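Local coordinates for protein probable arylamine n-acetyl transferase (Mycobacterium abscessus, PDB 4GUZ) that probably transfers an acetyl group from acetyl-coenzyme A to arylamine substrates, at residues G135-E147 and A151-E163. Numbering follows the deposited sequence.
Sequences GTSPLAPIRLVDE and ADESWTYRLRRGE
Glu147 and Arg160 form an antiparallel, non-hydrogen-bonded pair, their CA atoms 4.4 Å apart, and next to it Arg161 N gives Asp146 O a hydrogen bond of 2.9 Å; elsewhere 135-147 bows away from strand 155-162, coming close to the other segment again where Leu139 lies beside Asp152. There the carboxylate of Asp152 accepts a hydrogen bond from the loop: Leu139 N donates to its OD2 at 2.7 Å, on the syn side and close to the carboxylate plane. CG of Asp152 lies anti to its own backbone N (chi1 -177°), which carries the short, buried acid across to the loop amide. Asp152 also opens the type II' turn leading to Trp155, so one residue ties the loop to the hairpin end. Beside it, Pro138 lays CG over one face of the Tyr157 ring, offset toward the rim, a compact pyrrolidine against a flat phenol; Pro138 also touches Asp131, part of a putative Cys-His-Asp triad. In the middle of the bow Leu159 CD2 meets Ile142 CG2 at 3.8 Å and packs against the carbonyls of Arg143 and Val145, with the side chains of Leu144 and Val145 at looser range. Charged residues suit the exposed end, where they pair. Arg158, with its chain extended, grips Glu147 side-on in a salt bridge, NE and NH2 both donating to OE2 (3.1 and 2.9 Å) on its anti side, while the carboxylate stands almost perpendicular to the guanidinium (86°). Asp146 OD1 forms a salt bridge with Arg161 NH1 at 3.2 Å, in the guanidinium plane; Asp169 takes NH2. The chemistry thus runs from a buried carboxylate satisfying a backbone amide, through apolar packing around Leu159, to two ion pairs: Glu147-Arg158 bridges neighbouring strands, Asp146-Arg161 joins the loop to strand 155-162.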
loop_
_atom_site.group_PDB
_atom_site.type_symbol
_atom_site.label_atom_id
_atom_site.label_comp_id
_atom_site.label_asym_id
_atom_site.label_seq_id
_atom_site.Cartn_x
_atom_site.Cartn_y
_atom_site.Cartn_z
ATOM N N GLY A 135 0.314 3.175 -1.152
ATOM C CA GLY A 135 -0.324 4.145 -2.046
ATOM C C GLY A 135 0.797 4.858 -2.774
ATOM O O GLY A 135 1.097 4.505 -3.912
ATOM N N THR A 136 1.542 5.740 -2.055
ATOM C CA THR A 136 2.742 6.402 -2.624
ATOM C C THR A 136 3.931 5.544 -2.246
ATOM O O THR A 136 4.936 6.005 -1.698
ATOM C CB THR A 136 2.860 7.862 -2.169
ATOM O OG1 THR A 136 2.764 7.920 -0.741
ATOM C CG2 THR A 136 1.811 8.765 -2.820
ATOM N N SER A 137 3.801 4.273 -2.557
ATOM C CA SER A 137 4.727 3.228 -2.218
ATOM C C SER A 137 6.061 3.299 -2.955
ATOM O O SER A 137 6.114 3.699 -4.121
ATOM C CB SER A 137 4.091 1.876 -2.556
ATOM O OG SER A 137 3.487 1.305 -1.411
ATOM N N PRO A 138 7.140 2.801 -2.312
ATOM C CA PRO A 138 8.396 2.634 -3.030
ATOM C C PRO A 138 8.159 1.717 -4.221
ATOM O O PRO A 138 7.335 0.789 -4.144
ATOM C CB PRO A 138 9.299 1.969 -1.985
ATOM C CG PRO A 138 8.741 2.407 -0.681
ATOM C CD PRO A 138 7.272 2.301 -0.926
ATOM N N LEU A 139 8.812 2.026 -5.356
ATOM C CA LEU A 139 8.626 1.247 -6.579
ATOM C C LEU A 139 9.548 0.055 -6.592
ATOM O O LEU A 139 9.449 -0.772 -7.487
ATOM C CB LEU A 139 8.850 2.107 -7.830
ATOM C CG LEU A 139 7.903 3.302 -8.023
ATOM C CD1 LEU A 139 8.415 4.212 -9.091
ATOM C CD2 LEU A 139 6.514 2.860 -8.416
ATOM N N ALA A 140 10.446 -0.047 -5.604
ATOM C CA ALA A 140 11.383 -1.167 -5.576
ATOM C C ALA A 140 11.571 -1.688 -4.156
ATOM O O ALA A 140 11.440 -0.892 -3.212
ATOM C CB ALA A 140 12.721 -0.722 -6.153
ATOM N N PRO A 141 11.915 -2.992 -3.968
ATOM C CA PRO A 141 12.241 -3.468 -2.612
ATOM C C PRO A 141 13.409 -2.669 -2.058
ATOM O O PRO A 141 14.234 -2.174 -2.828
ATOM C CB PRO A 141 12.628 -4.941 -2.822
ATOM C CG PRO A 141 12.161 -5.282 -4.189
ATOM C CD PRO A 141 12.159 -4.050 -4.984
ATOM N N ILE A 142 13.469 -2.512 -0.753
ATOM C CA ILE A 142 14.522 -1.728 -0.116
ATOM C C ILE A 142 15.351 -2.651 0.750
ATOM O O ILE A 142 14.796 -3.339 1.616
ATOM C CB ILE A 142 13.898 -0.538 0.691
ATOM C CG1 ILE A 142 13.238 0.506 -0.255
ATOM C CG2 ILE A 142 14.931 0.128 1.609
ATOM C CD1 ILE A 142 12.398 1.606 0.452
ATOM N N ARG A 143 16.675 -2.652 0.529
ATOM C CA ARG A 143 17.656 -3.437 1.302
ATOM C C ARG A 143 17.599 -3.037 2.752
ATOM O O ARG A 143 17.798 -1.870 3.075
ATOM C CB ARG A 143 19.078 -3.203 0.749
ATOM C CG ARG A 143 20.151 -4.099 1.325
ATOM C CD ARG A 143 21.450 -3.873 0.584
ATOM N NE ARG A 143 21.652 -4.923 -0.409
ATOM C CZ ARG A 143 21.930 -4.724 -1.691
ATOM N NH1 ARG A 143 22.049 -3.492 -2.170
ATOM N NH2 ARG A 143 22.081 -5.758 -2.508
ATOM N N LEU A 144 17.317 -3.996 3.631
ATOM C CA LEU A 144 17.243 -3.702 5.050
ATOM C C LEU A 144 18.646 -3.591 5.599
ATOM O O LEU A 144 19.375 -4.577 5.708
ATOM C CB LEU A 144 16.404 -4.743 5.797
ATOM C CG LEU A 144 15.905 -4.363 7.182
ATOM C CD1 LEU A 144 14.733 -3.372 7.110
ATOM C CD2 LEU A 144 15.464 -5.601 7.919
ATOM N N VAL A 145 19.045 -2.357 5.844
ATOM C CA VAL A 145 20.351 -1.969 6.388
ATOM C C VAL A 145 20.066 -1.054 7.563
ATOM O O VAL A 145 18.933 -0.576 7.692
ATOM C CB VAL A 145 21.292 -1.310 5.326
ATOM C CG1 VAL A 145 21.758 -2.324 4.287
ATOM C CG2 VAL A 145 20.654 -0.094 4.661
ATOM N N ASP A 146 21.069 -0.782 8.404
ATOM C CA ASP A 146 20.858 0.096 9.566
ATOM C C ASP A 146 20.681 1.574 9.207
ATOM O O ASP A 146 20.122 2.334 10.010
ATOM C CB ASP A 146 21.997 -0.042 10.567
ATOM C CG ASP A 146 22.022 -1.350 11.333
ATOM O OD1 ASP A 146 21.334 -2.312 10.903
ATOM O OD2 ASP A 146 22.690 -1.402 12.385
ATOM N N GLU A 147 21.169 2.004 8.038
ATOM C CA GLU A 147 20.976 3.379 7.613
ATOM C C GLU A 147 21.294 3.534 6.138
ATOM O O GLU A 147 22.341 3.073 5.696
ATOM C CB GLU A 147 21.830 4.343 8.467
ATOM C CG GLU A 147 21.347 5.777 8.417
ATOM C CD GLU A 147 21.893 6.636 7.302
ATOM O OE1 GLU A 147 22.718 6.141 6.494
ATOM O OE2 GLU A 147 21.490 7.819 7.238
ATOM N N ALA A 151 17.506 6.207 -3.692
ATOM C CA ALA A 151 16.813 6.815 -4.820
ATOM C C ALA A 151 15.814 5.800 -5.381
ATOM O O ALA A 151 16.121 4.612 -5.526
ATOM C CB ALA A 151 17.813 7.242 -5.901
ATOM N N ASP A 152 14.603 6.251 -5.640
ATOM C CA ASP A 152 13.566 5.396 -6.185
ATOM C C ASP A 152 12.918 6.209 -7.251
ATOM O O ASP A 152 11.965 6.938 -7.001
ATOM C CB ASP A 152 12.605 4.952 -5.068
ATOM C CG ASP A 152 11.521 3.993 -5.504
ATOM O OD1 ASP A 152 11.855 2.936 -6.084
ATOM O OD2 ASP A 152 10.343 4.275 -5.229
ATOM N N GLU A 153 13.539 6.192 -8.438
ATOM C CA GLU A 153 13.137 7.013 -9.580
ATOM C C GLU A 153 13.272 8.502 -9.167
ATOM O O GLU A 153 14.359 8.872 -8.711
ATOM C CB GLU A 153 11.740 6.606 -10.094
ATOM C CG GLU A 153 11.732 5.236 -10.771
ATOM C CD GLU A 153 12.572 5.131 -12.037
ATOM O OE1 GLU A 153 12.972 6.173 -12.605
ATOM O OE2 GLU A 153 12.881 3.987 -12.424
ATOM N N SER A 154 12.208 9.326 -9.232
ATOM C CA SER A 154 12.309 10.736 -8.817
ATOM C C SER A 154 12.087 10.933 -7.316
ATOM O O SER A 154 12.242 12.053 -6.809
ATOM C CB SER A 154 11.340 11.618 -9.595
ATOM O OG SER A 154 11.636 11.588 -10.983
ATOM N N TRP A 155 11.728 9.852 -6.613
ATOM C CA TRP A 155 11.469 9.848 -5.179
ATOM C C TRP A 155 12.729 9.492 -4.454
ATOM O O TRP A 155 13.602 8.833 -5.027
ATOM C CB TRP A 155 10.349 8.852 -4.825
ATOM C CG TRP A 155 9.117 9.056 -5.656
ATOM C CD1 TRP A 155 8.794 8.414 -6.817
ATOM C CD2 TRP A 155 8.136 10.088 -5.477
ATOM N NE1 TRP A 155 7.652 8.963 -7.357
ATOM C CE2 TRP A 155 7.217 9.983 -6.543
ATOM C CE3 TRP A 155 7.886 11.028 -4.458
ATOM C CZ2 TRP A 155 6.073 10.789 -6.628
ATOM C CZ3 TRP A 155 6.769 11.854 -4.565
ATOM C CH2 TRP A 155 5.880 11.734 -5.639
ATOM N N THR A 156 12.835 9.928 -3.194
ATOM C CA THR A 156 13.997 9.631 -2.347
ATOM C C THR A 156 13.499 9.221 -0.975
ATOM O O THR A 156 12.614 9.875 -0.410
ATOM C CB THR A 156 14.979 10.816 -2.282
ATOM O OG1 THR A 156 15.131 11.376 -3.581
ATOM C CG2 THR A 156 16.352 10.409 -1.758
ATOM N N TYR A 157 14.083 8.145 -0.444
ATOM C CA TYR A 157 13.733 7.614 0.870
ATOM C C TYR A 157 14.953 7.533 1.760
ATOM O O TYR A 157 16.093 7.449 1.276
ATOM C CB TYR A 157 13.090 6.213 0.728
ATOM C CG TYR A 157 11.809 6.250 -0.081
ATOM C CD1 TYR A 157 10.646 6.811 0.445
ATOM C CD2 TYR A 157 11.759 5.735 -1.371
ATOM C CE1 TYR A 157 9.489 6.918 -0.321
ATOM C CE2 TYR A 157 10.604 5.834 -2.147
ATOM C CZ TYR A 157 9.474 6.438 -1.619
ATOM O OH TYR A 157 8.317 6.530 -2.362
ATOM N N ARG A 158 14.714 7.541 3.064
ATOM C CA ARG A 158 15.761 7.339 4.051
ATOM C C ARG A 158 15.314 6.239 4.982
ATOM O O ARG A 158 14.184 6.254 5.460
ATOM C CB ARG A 158 16.096 8.594 4.845
ATOM C CG ARG A 158 17.377 8.394 5.676
ATOM C CD ARG A 158 17.428 9.257 6.898
ATOM N NE ARG A 158 18.746 9.180 7.529
ATOM C CZ ARG A 158 19.137 9.969 8.523
ATOM N NH1 ARG A 158 18.315 10.895 9.007
ATOM N NH2 ARG A 158 20.352 9.839 9.042
ATOM N N LEU A 159 16.182 5.266 5.197
ATOM C CA LEU A 159 15.925 4.153 6.100
ATOM C C LEU A 159 16.886 4.299 7.263
ATOM O O LEU A 159 18.059 4.531 7.035
ATOM C CB LEU A 159 16.138 2.835 5.337
ATOM C CG LEU A 159 15.775 1.527 6.032
ATOM C CD1 LEU A 159 14.284 1.412 6.289
ATOM C CD2 LEU A 159 16.226 0.340 5.191
ATOM N N ARG A 160 16.393 4.224 8.499
ATOM C CA ARG A 160 17.253 4.358 9.670
ATOM C C ARG A 160 16.738 3.541 10.834
ATOM O O ARG A 160 15.614 3.759 11.296
ATOM C CB ARG A 160 17.375 5.827 10.096
ATOM C CG ARG A 160 18.486 6.044 11.095
ATOM C CD ARG A 160 18.746 7.510 11.314
ATOM N NE ARG A 160 19.850 7.687 12.257
ATOM C CZ ARG A 160 19.997 8.744 13.046
ATOM N NH1 ARG A 160 19.112 9.734 13.013
ATOM N NH2 ARG A 160 21.027 8.818 13.880
ATOM N N ARG A 161 17.604 2.658 11.335
ATOM C CA ARG A 161 17.395 1.775 12.484
ATOM C C ARG A 161 17.638 2.553 13.768
ATOM O O ARG A 161 18.555 3.378 13.828
ATOM C CB ARG A 161 18.358 0.565 12.419
ATOM C CG ARG A 161 18.049 -0.544 13.427
ATOM C CD ARG A 161 19.031 -1.689 13.304
ATOM N NE ARG A 161 18.646 -2.839 14.123
ATOM C CZ ARG A 161 19.156 -4.056 13.961
ATOM N NH1 ARG A 161 20.028 -4.293 12.989
ATOM N NH2 ARG A 161 18.764 -5.054 14.736
ATOM N N GLY A 162 16.839 2.261 14.778
ATOM C CA GLY A 162 16.976 2.868 16.095
ATOM C C GLY A 162 15.905 2.437 17.069
ATOM O O GLY A 162 15.116 1.533 16.793
ATOM N N GLU A 163 15.835 3.140 18.188
ATOM C CA GLU A 163 14.822 2.918 19.217
ATOM C C GLU A 163 13.613 3.715 18.794
ATOM O O GLU A 163 13.345 4.791 19.317
ATOM C CB GLU A 163 15.370 3.332 20.593
ATOM C CG GLU A 163 14.452 2.901 21.733
ATOM C CD GLU A 163 14.979 3.163 23.131
ATOM O OE1 GLU A 163 16.068 3.765 23.257
ATOM O OE2 GLU A 163 14.319 2.727 24.101
#